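Local coordinates for tryptophan synthase alpha chain (Campylobacter jejuni, PDB 3THA), which cleaves indoleglycerol phosphate to indole and glyceraldehyde 3-phosphate in an aldol-type reaction, as the alpha subunit of the tryptophan-forming enzyme, at the interface of chains A and B. Sequence-based numbering; all coordinates share one arbitrary frame. Chains: chain A/B, Tryptophan synthase alpha chain.

Contact 1: the interface of chains A and B. Residues chain A 59, 206, 228; chain B 57-60.
With chi1 of A:Thr228 at 45°, its hydroxyl OG1 stands between the backbone N and the carbonyl carbon, turned toward the main chain of B:Asp57, and from a separate loop A:Glu59 runs extended beyond CG, which lets its carboxylate reach the next stretch of the same segment. A:Thr228 OG1 gives a hydrogen bond of 3.0 Å to the carbonyl O of B:Asp57, approaching tilted from the carbonyl plane. Further along, B:Ile60 N donates to A:Glu59 OE1 at 3.2 Å, and the carboxylate oxygen accepts with its syn lone pair. This resembles N-terminal helix capping between the two chains, since B:Ile60 is the first residue of helix 60-70. The two Glu59 side chains cross with their carboxylate planes 47° apart, and A:Glu59 OE2 lies 3.2 Å from B:Glu59 OE1, but the packing is tight enough to leave the placement uncertain; if real, one acid might be protonated. B:Glu59, bent at chi2, folds back over its own chain, where OE2 is met by B:Asp57 N from above the carboxylate plane. On another flank, B:Gly58 N sits over the rim of one face of the A:Phe206 ring, 3.3 Å from CE1. The segment of chain B thus runs between the N-terminal end of helix 228-233 and the loop just after strand 202-205 of chain A, carrying B:Asp57, the predicted proton acceptor, over a barrel that is not its own.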
# COMPACT_ATOMS: atom_id res chain seq x y z
N GLU A 59 4.21 4.06 8.36
CA GLU A 59 2.91 3.98 9.13
C GLU A 59 2.54 2.68 9.89
O GLU A 59 3.28 1.70 9.88
CB GLU A 59 1.69 4.42 8.26
CG GLU A 59 0.75 5.43 8.99
CD GLU A 59 -0.52 5.78 8.18
OE1 GLU A 59 -0.66 6.94 7.71
OE2 GLU A 59 -1.37 4.88 8.01
N PHE A 206 -12.01 1.23 6.24
CA PHE A 206 -11.25 2.49 6.10
C PHE A 206 -11.82 3.56 6.99
O PHE A 206 -12.97 3.93 6.84
CB PHE A 206 -11.20 3.01 4.66
CG PHE A 206 -10.36 4.23 4.53
CD1 PHE A 206 -9.12 4.16 3.95
CD2 PHE A 206 -10.81 5.46 5.01
CE1 PHE A 206 -8.32 5.30 3.88
CE2 PHE A 206 -10.03 6.58 4.94
CZ PHE A 206 -8.79 6.51 4.36
N THR A 228 -6.31 -0.69 11.22
CA THR A 228 -5.12 -0.11 11.76
C THR A 228 -5.22 -0.01 13.28
O THR A 228 -4.23 -0.22 13.97
CB THR A 228 -4.88 1.28 11.17
OG1 THR A 228 -6.12 1.97 11.19
CG2 THR A 228 -4.34 1.21 9.71
N ASP B 57 -6.40 1.64 5.78
CA ASP B 57 -7.32 2.09 6.85
C ASP B 57 -6.92 3.45 7.54
O ASP B 57 -6.33 3.47 8.61
CB ASP B 57 -7.55 0.94 7.88
CG ASP B 57 -8.72 1.21 8.85
OD1 ASP B 57 -9.37 0.24 9.28
OD2 ASP B 57 -8.98 2.38 9.18
N GLY B 58 -7.24 4.57 6.89
CA GLY B 58 -7.06 5.91 7.50
C GLY B 58 -5.82 6.71 7.11
O GLY B 58 -5.77 7.91 7.39
N GLU B 59 -4.86 6.08 6.43
CA GLU B 59 -3.53 6.66 6.14
C GLU B 59 -3.42 7.98 5.36
O GLU B 59 -4.14 8.21 4.38
CB GLU B 59 -2.58 5.63 5.49
CG GLU B 59 -3.20 4.38 4.90
CD GLU B 59 -3.23 3.18 5.85
OE1 GLU B 59 -2.21 2.45 6.02
OE2 GLU B 59 -4.29 2.91 6.39
N ILE B 60 -2.44 8.79 5.75
CA ILE B 60 -2.13 10.03 5.02
C ILE B 60 -2.25 9.88 3.52
O ILE B 60 -3.06 10.62 2.88
CB ILE B 60 -0.70 10.51 5.30
CG1 ILE B 60 -0.50 10.83 6.79
CG2 ILE B 60 -0.42 11.67 4.46
CD1 ILE B 60 0.86 11.40 7.14

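Contact 2: the interface of chains A and B. Residues chain A 126, 128-129; chain B 97-98, 101.
A:Glu129 OE2, which packs 3.5 Å from B:Asn98 CB, is also approached within its own chain by both donors of A:Ser126. These bonds are weak: the backbone A:Ser126 N stands 3.4 Å from A:Glu129 OE2, and the hydroxyl A:Ser126 OG 3.3 Å from the same oxygen. Together they probably steady the carboxylate without fixing it firmly. The other oxygen, A:Glu129 OE1, points at the edge of B:Tyr97 and lies in the plane of the ring, 3.5 Å from CD2, where the partly positive rim would probably suit a carboxylate. The aliphatic part of the same side chain does the apolar work. A:Glu129 CG lies over the centre of the B:Phe101 ring, 3.5 Å from its centroid, in a CH-pi contact, while the two side chains run antiparallel, one over the other. B:Phe101 has its CG anti to the backbone N (chi1 -168°), which carries the ring out from its helix and under the glutamate stem. Carboxylate and phenyl planes are 30° apart, the acid tilted above the CG end of the ring. One glutamate illustrates how an acidic residue can serve an interface through its methylenes as well as its carboxylate. In the fold, A:Glu129 closes the short 3-10 helix 127-129, which follows strand 117-121, and its partners lie along one side of helix 97-103, which follows strand 90-94 of chain B.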
# COMPACT_ATOMS: atom_id res chain seq x y z
N SER A 126 -6.52 -5.48 -9.68
CA SER A 126 -7.76 -5.08 -10.35
C SER A 126 -8.53 -6.27 -11.00
O SER A 126 -7.95 -7.32 -11.30
CB SER A 126 -7.50 -4.02 -11.39
OG SER A 126 -7.09 -4.63 -12.59
N GLU A 128 -9.72 -6.60 -14.00
CA GLU A 128 -9.16 -6.95 -15.32
C GLU A 128 -7.90 -7.84 -15.31
O GLU A 128 -7.59 -8.47 -16.31
CB GLU A 128 -8.91 -5.67 -16.16
CG GLU A 128 -10.19 -4.91 -16.58
CD GLU A 128 -10.73 -3.90 -15.52
OE1 GLU A 128 -10.24 -3.88 -14.36
OE2 GLU A 128 -11.67 -3.11 -15.86
N GLU A 129 -7.19 -7.88 -14.18
CA GLU A 129 -5.94 -8.65 -14.02
C GLU A 129 -6.20 -9.92 -13.23
O GLU A 129 -5.29 -10.69 -12.96
CB GLU A 129 -4.91 -7.85 -13.20
CG GLU A 129 -4.27 -6.61 -13.79
CD GLU A 129 -3.39 -5.89 -12.72
OE1 GLU A 129 -2.15 -6.08 -12.75
OE2 GLU A 129 -3.95 -5.18 -11.84
N TYR B 97 0.98 -1.09 -10.38
CA TYR B 97 0.94 -1.72 -11.68
C TYR B 97 -0.45 -1.72 -12.31
O TYR B 97 -0.57 -1.70 -13.54
CB TYR B 97 1.47 -3.15 -11.60
CG TYR B 97 1.81 -3.77 -12.94
CD1 TYR B 97 3.02 -3.49 -13.58
CD2 TYR B 97 0.93 -4.65 -13.57
CE1 TYR B 97 3.34 -4.06 -14.81
CE2 TYR B 97 1.25 -5.23 -14.78
CZ TYR B 97 2.45 -4.92 -15.40
OH TYR B 97 2.76 -5.50 -16.62
N ASN B 98 -1.49 -1.72 -11.48
CA ASN B 98 -2.85 -1.74 -11.97
C ASN B 98 -3.15 -0.54 -12.86
O ASN B 98 -3.92 -0.64 -13.81
CB ASN B 98 -3.87 -1.86 -10.84
CG ASN B 98 -3.79 -0.70 -9.81
OD1 ASN B 98 -3.39 0.44 -10.11
ND2 ASN B 98 -4.18 -0.99 -8.60
N PHE B 101 -1.06 -1.49 -16.30
CA PHE B 101 -1.88 -2.49 -16.95
C PHE B 101 -3.14 -2.01 -17.69
O PHE B 101 -3.39 -2.43 -18.82
CB PHE B 101 -2.28 -3.54 -15.94
CG PHE B 101 -2.89 -4.76 -16.54
CD1 PHE B 101 -4.27 -4.82 -16.79
CD2 PHE B 101 -2.08 -5.85 -16.87
CE1 PHE B 101 -4.83 -5.95 -17.38
CE2 PHE B 101 -2.62 -7.01 -17.43
CZ PHE B 101 -4.02 -7.06 -17.69

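Contact 3: the interface of chains A and B. Residues chain A 55-56; chain B 19, 94, 123, 147, 169, 171.
One face of the B:Tyr169 phenol ring is overlaid by A:Ile55 CG2, which stands above the plane but displaced toward the rim, while the hydroxyl of the same tyrosine reaches the backbone of the next residue, with OH 3.8 Å from A:Ala56 CA. The proline ring of B:Pro123 meets another branch of the isoleucine: its CB packs 3.7 Å from A:Ile55 CG1, and the two side chains cross at about a right angle. The branching of A:Ile55 therefore distributes its contacts. CG1 and CD1 turn to the proline, whereas CG2 approaches B:Leu147 CD2 at 3.7 Å. B:Leu171 CD2 supports the main chain, 4.0 Å from A:Ile55 CA. The chi1 of A:Ile55, -7°, is nearly eclipsed, which suggests either a strained insertion or some uncertainty in the model. From a further direction selenomethionine B:Met94, extended beyond CG, lies beside A:Ile55 and A:Ala56. Its terminal CE is modelled too tightly against the alanine for its exact position to be trusted, and B:Tyr19 borders the alanine more loosely. The site is an apolar pocket at the mouth of the chain B barrel, built on strands 15-21, 90-94, 146-148 and 168-171 and close to the predicted catalytic residue B:Glu46; it probably receives the indole part of the substrate, so the inserted loop of chain A seems likely to block that binding in this arrangement.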
# COMPACT_ATOMS: atom_id res chain seq x y z
N ILE A 55 6.97 0.80 1.07
CA ILE A 55 7.82 1.66 0.28
C ILE A 55 8.01 3.11 0.76
O ILE A 55 8.99 3.36 1.45
CB ILE A 55 7.44 1.63 -1.20
CG1 ILE A 55 6.35 0.56 -1.49
CG2 ILE A 55 8.69 1.53 -2.06
CD1 ILE A 55 6.79 -0.95 -1.54
N ALA A 56 7.12 4.04 0.39
CA ALA A 56 7.36 5.50 0.62
C ALA A 56 6.82 6.01 1.96
O ALA A 56 6.57 7.19 2.12
CB ALA A 56 6.79 6.36 -0.52
N TYR B 19 8.10 12.74 -2.44
CA TYR B 19 6.96 12.15 -3.06
C TYR B 19 5.75 13.02 -2.75
O TYR B 19 5.64 13.57 -1.64
CB TYR B 19 6.82 10.71 -2.51
CG TYR B 19 5.50 10.04 -2.75
CD1 TYR B 19 5.35 9.14 -3.79
CD2 TYR B 19 4.42 10.26 -1.90
CE1 TYR B 19 4.14 8.52 -4.05
CE2 TYR B 19 3.20 9.63 -2.14
CZ TYR B 19 3.07 8.76 -3.22
OH TYR B 19 1.87 8.11 -3.49
N MSE B 94 5.61 7.04 -9.39
CA MSE B 94 5.46 5.95 -8.47
C MSE B 94 3.98 5.63 -8.54
O MSE B 94 3.17 6.40 -8.08
CB MSE B 94 5.94 6.34 -7.09
CG MSE B 94 5.65 5.38 -6.00
SE MSE B 94 7.03 5.72 -4.66
CE MSE B 94 6.37 4.70 -3.22
N PRO B 123 5.44 -0.11 -6.71
CA PRO B 123 5.37 -0.81 -5.47
C PRO B 123 4.68 -2.12 -5.70
O PRO B 123 3.66 -2.17 -6.45
CB PRO B 123 4.43 0.10 -4.60
CG PRO B 123 4.60 1.43 -5.19
CD PRO B 123 4.74 1.20 -6.65
N LEU B 147 14.33 -2.01 -5.86
CA LEU B 147 14.19 -1.85 -4.45
C LEU B 147 14.96 -2.87 -3.71
O LEU B 147 14.93 -4.03 -4.09
CB LEU B 147 12.72 -2.03 -4.05
CG LEU B 147 11.89 -0.77 -4.09
CD1 LEU B 147 12.00 -0.01 -5.45
CD2 LEU B 147 10.47 -1.16 -3.80
N TYR B 169 16.89 1.94 -4.69
CA TYR B 169 15.99 2.39 -3.66
C TYR B 169 16.23 1.47 -2.50
O TYR B 169 15.68 0.35 -2.47
CB TYR B 169 14.55 2.26 -4.15
CG TYR B 169 13.50 3.11 -3.42
CD1 TYR B 169 13.44 3.16 -2.02
CD2 TYR B 169 12.56 3.85 -4.14
CE1 TYR B 169 12.49 3.93 -1.36
CE2 TYR B 169 11.61 4.66 -3.47
CZ TYR B 169 11.57 4.67 -2.09
OH TYR B 169 10.62 5.42 -1.41
N LEU B 171 15.30 0.67 1.03
CA LEU B 171 14.36 0.86 2.12
C LEU B 171 15.14 0.82 3.41
O LEU B 171 16.22 0.22 3.49
CB LEU B 171 13.26 -0.20 2.11
CG LEU B 171 12.50 -0.23 0.79
CD1 LEU B 171 11.50 -1.35 0.75
CD2 LEU B 171 11.81 1.07 0.54

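Contact 4: the interface of chains A and B. Residues chain A 172, 206; chain B 54, 56, 58-59, 62-63, 66.
The loop following strand 202-205 belongs to the Gly-Phe-Gly turn that in this family helps to form the phosphate-binding end of the barrel, and its A:Phe206 meets helix 60-70 of chain B and the incoming loop that carries the predicted proton acceptor. Above the centre of the phenyl ring lies B:Lys66 CE, 3.4 Å from the centroid, in a CH-pi contact; the opposite face is taken by the B:Gly58 backbone. Bends at chi2 and chi4 (-149° and -42°) lay the end of the lysine across the ring, with NZ 3.3 Å from A:Phe206 CD1, where a positive ammonium group would probably gain from the pi electrons. The ring's edge is lined as well. B:Ala62 CB lies in the ring plane, 3.8 Å from A:Phe206 CE1, and the carboxylate of B:Asp63 meets the far end, its plane turned 65° from the ring. This is a familiar way to bury an aromatic side chain: a methylene over one face, a backbone over the other, and polar or small groups round the rim. At that rim, B:Asp63 OD2 approaches A:Phe206 CZ to 3.3 Å, and, shifted toward the B:Gly58 face, carbonyl B:Ala56 O lies 3.3 Å from A:Phe206 CD1.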
# COMPACT_ATOMS: atom_id res chain seq x y z
N ALA A 172 -14.81 3.34 2.60
CA ALA A 172 -15.37 4.63 2.90
C ALA A 172 -14.39 5.76 2.57
O ALA A 172 -13.29 5.50 2.10
CB ALA A 172 -15.80 4.70 4.35
N PHE A 206 -12.01 1.23 6.24
CA PHE A 206 -11.25 2.49 6.10
C PHE A 206 -11.82 3.56 6.99
O PHE A 206 -12.97 3.93 6.84
CB PHE A 206 -11.20 3.01 4.66
CG PHE A 206 -10.36 4.23 4.53
CD1 PHE A 206 -9.12 4.16 3.95
CD2 PHE A 206 -10.81 5.46 5.01
CE1 PHE A 206 -8.32 5.30 3.88
CE2 PHE A 206 -10.03 6.58 4.94
CZ PHE A 206 -8.79 6.51 4.36
N PRO B 54 -7.17 3.14 -2.72
CA PRO B 54 -6.40 2.44 -1.67
C PRO B 54 -7.20 1.75 -0.59
O PRO B 54 -8.02 2.35 0.09
CB PRO B 54 -5.59 3.56 -1.06
CG PRO B 54 -5.26 4.41 -2.29
CD PRO B 54 -6.48 4.37 -3.16
N ALA B 56 -6.16 0.45 2.17
CA ALA B 56 -5.73 0.93 3.49
C ALA B 56 -6.83 1.23 4.57
O ALA B 56 -8.04 1.08 4.32
CB ALA B 56 -4.86 2.16 3.25
N GLY B 58 -7.24 4.57 6.89
CA GLY B 58 -7.06 5.91 7.50
C GLY B 58 -5.82 6.71 7.11
O GLY B 58 -5.77 7.91 7.39
N GLU B 59 -4.86 6.08 6.43
CA GLU B 59 -3.53 6.66 6.14
C GLU B 59 -3.42 7.98 5.36
O GLU B 59 -4.14 8.21 4.38
CB GLU B 59 -2.58 5.63 5.49
CG GLU B 59 -3.20 4.38 4.90
CD GLU B 59 -3.23 3.18 5.85
OE1 GLU B 59 -2.21 2.45 6.02
OE2 GLU B 59 -4.29 2.91 6.39
N ALA B 62 -3.51 7.57 1.62
CA ALA B 62 -4.72 7.00 1.04
C ALA B 62 -5.82 8.05 0.92
O ALA B 62 -6.37 8.34 -0.16
CB ALA B 62 -5.19 5.73 1.81
N ASP B 63 -6.09 8.67 2.04
CA ASP B 63 -6.88 9.91 2.01
C ASP B 63 -6.58 10.79 0.78
O ASP B 63 -7.53 11.17 0.04
CB ASP B 63 -6.75 10.64 3.32
CG ASP B 63 -7.78 10.16 4.35
OD1 ASP B 63 -8.99 10.53 4.25
OD2 ASP B 63 -7.38 9.39 5.26
N LYS B 66 -7.97 9.11 -2.34
CA LYS B 66 -9.42 9.15 -2.46
C LYS B 66 -9.79 10.55 -2.88
O LYS B 66 -10.64 10.76 -3.77
CB LYS B 66 -10.16 8.80 -1.16
CG LYS B 66 -9.66 7.57 -0.39
CD LYS B 66 -10.86 6.97 0.32
CE LYS B 66 -10.51 5.81 1.26
NZ LYS B 66 -9.51 4.77 0.78

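Contacts 1 and 4 are practically continuous, their C-alpha centres about 6 Å apart, and share A:Phe206, B:Gly58 and B:Glu59. Contact 3 lies about 18 Å from either and shows the exchanged counterpart of the same event: the loop of chain A enters barrel B, as the loop of chain B enters barrel A in contacts 1 and 4. Contact 2, about 19 Å from contacts 3 and 4 and 23 Å from contact 1, uses other elements, 3-10 helix 127-129 and helix 97-103. Each chain thus inserts its predicted active-site loop into the other's barrel; because the enzyme works with beta chains as a tetramer, this alpha-alpha pairing may belong to the crystal.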